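Putative chitobiase (Bacteroides thetaiotaomicron, PDB 3HNM) is of unknown function but, as a fragment of a putative chitobiase with an F5/8 type C domain, probably binds carbohydrate. Local coordinates at residues Q52-W57 and A89-A94. Numbering follows the deposited sequence.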
# COMPACT_ATOMS: atom_id res chain seq x y z
N GLN A 52 9.47 0.60 -6.66
CA GLN A 52 9.14 0.84 -5.26
C GLN A 52 8.63 2.25 -4.97
O GLN A 52 8.46 3.06 -5.86
CB GLN A 52 10.37 0.60 -4.38
CG GLN A 52 11.35 1.74 -4.45
CD GLN A 52 12.65 1.45 -3.77
OE1 GLN A 52 13.48 2.34 -3.59
NE2 GLN A 52 12.85 0.21 -3.37
N TRP A 53 8.39 2.49 -3.68
CA TRP A 53 7.94 3.79 -3.17
C TRP A 53 8.90 4.11 -2.02
O TRP A 53 9.22 3.24 -1.21
CB TRP A 53 6.52 3.71 -2.62
CG TRP A 53 6.21 4.82 -1.64
CD1 TRP A 53 5.80 6.10 -1.92
CD2 TRP A 53 6.36 4.76 -0.21
NE1 TRP A 53 5.69 6.84 -0.77
CE2 TRP A 53 6.03 6.04 0.30
CE3 TRP A 53 6.74 3.74 0.68
CZ2 TRP A 53 6.07 6.33 1.68
CZ3 TRP A 53 6.79 4.04 2.05
CH2 TRP A 53 6.45 5.32 2.53
N LEU A 54 9.34 5.36 -1.94
CA LEU A 54 10.25 5.76 -0.89
C LEU A 54 9.65 6.88 -0.04
O LEU A 54 9.04 7.81 -0.57
CB LEU A 54 11.58 6.20 -1.48
CG LEU A 54 12.77 6.10 -0.53
CD1 LEU A 54 12.94 4.64 -0.12
CD2 LEU A 54 14.04 6.63 -1.20
N CYS A 55 9.80 6.77 1.27
CA CYS A 55 9.29 7.77 2.20
C CYS A 55 10.11 9.05 2.04
O CYS A 55 11.04 9.08 1.23
CB CYS A 55 9.46 7.26 3.62
SG CYS A 55 11.16 6.87 3.96
N ARG A 56 9.79 10.10 2.79
CA ARG A 56 10.55 11.34 2.69
C ARG A 56 11.92 11.00 3.25
O ARG A 56 12.04 10.44 4.35
CB ARG A 56 9.92 12.44 3.53
CG ARG A 56 9.93 13.75 2.82
CD ARG A 56 9.75 14.89 3.77
NE ARG A 56 10.14 16.14 3.14
CZ ARG A 56 10.39 17.26 3.79
NH1 ARG A 56 10.29 17.30 5.11
NH2 ARG A 56 10.76 18.35 3.13
N TRP A 57 12.97 11.33 2.51
CA TRP A 57 14.30 10.97 2.94
C TRP A 57 15.15 12.09 3.49
O TRP A 57 16.01 11.87 4.36
CB TRP A 57 15.02 10.27 1.78
CG TRP A 57 16.06 9.29 2.22
CD1 TRP A 57 17.35 9.55 2.53
CD2 TRP A 57 15.87 7.88 2.41
NE1 TRP A 57 17.99 8.40 2.91
CE2 TRP A 57 17.11 7.35 2.85
CE3 TRP A 57 14.79 7.01 2.25
CZ2 TRP A 57 17.29 5.99 3.13
CZ3 TRP A 57 14.97 5.65 2.54
CH2 TRP A 57 16.22 5.16 2.97
N ALA A 89 14.86 -3.10 -7.00
CA ALA A 89 14.40 -1.97 -6.20
C ALA A 89 15.60 -1.43 -5.45
O ALA A 89 16.34 -2.18 -4.81
CB ALA A 89 13.33 -2.42 -5.22
N ALA A 90 15.80 -0.12 -5.52
CA ALA A 90 16.95 0.48 -4.86
C ALA A 90 16.91 0.46 -3.32
O ALA A 90 17.89 0.82 -2.68
CB ALA A 90 17.12 1.92 -5.35
N HIS A 91 15.79 0.04 -2.74
CA HIS A 91 15.69 0.02 -1.29
C HIS A 91 14.94 -1.18 -0.71
O HIS A 91 13.87 -1.01 -0.12
CB HIS A 91 15.00 1.29 -0.79
CG HIS A 91 15.77 2.55 -1.05
ND1 HIS A 91 15.78 3.18 -2.27
CD2 HIS A 91 16.50 3.33 -0.22
CE1 HIS A 91 16.48 4.30 -2.18
NE2 HIS A 91 16.92 4.42 -0.95
N VAL A 92 15.49 -2.38 -0.86
CA VAL A 92 14.85 -3.57 -0.31
C VAL A 92 15.08 -3.60 1.20
O VAL A 92 14.28 -4.18 1.95
CB VAL A 92 15.39 -4.87 -0.95
CG1 VAL A 92 15.01 -4.92 -2.41
CG2 VAL A 92 16.89 -4.95 -0.79
N TRP A 93 16.17 -2.99 1.65
CA TRP A 93 16.47 -2.95 3.08
C TRP A 93 15.54 -1.95 3.78
O TRP A 93 15.37 -1.98 5.00
CB TRP A 93 17.95 -2.57 3.34
CG TRP A 93 18.35 -1.19 2.85
CD1 TRP A 93 18.78 -0.88 1.60
CD2 TRP A 93 18.16 0.06 3.53
NE1 TRP A 93 18.86 0.49 1.45
CE2 TRP A 93 18.49 1.09 2.62
CE3 TRP A 93 17.74 0.41 4.82
CZ2 TRP A 93 18.40 2.44 2.95
CZ3 TRP A 93 17.66 1.76 5.15
CH2 TRP A 93 17.99 2.75 4.22
N ALA A 94 14.90 -1.08 2.99
CA ALA A 94 14.01 -0.07 3.53
C ALA A 94 12.59 -0.56 3.84
O ALA A 94 11.88 0.06 4.61
CB ALA A 94 13.95 1.12 2.58
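The carbonyl O of H91, whose imidazole packs against L54 and W57, accepts a hydrogen bond from the hydroxyl of S156 and a weak one from A94 N. This illustrates how a loop of the F5/8 type C beta-sandwich can be folded back upon an edge strand: residues 89-94, between strands 74-83 and 97-98, lie against strand 53-54 and the irregular residues 55-57 that follow it. Chi1 of -65° sets CG of H91 anti to its carbonyl carbon, and the ring beyond it lies against L54. There L54 CD1 stands over the centre of the imidazole, 3.7 Å from its centroid, in a CH-pi contact, while L54 CD2 touches H91 CE1. W39 meets the same imidazole edge-to-face. The side chain of Q52, extended beyond CG and about 6 Å from a bound magnesium ion, crosses H91 at about a right angle, with Q52 CD 3.8 Å from H91 CB. Farther along, H91, W57 and W93 form an aromatic cluster. W57 meets H91 tip to tip with the planes 57° apart, H91 NE2 lying above the indole near its rim. R154 adds a cation-pi contact to W57. The two indoles stand nearly perpendicular, rim to rim, their six-membered rings 5.6 Å apart between centroids, with W93 CH2 in the plane of the W57 ring.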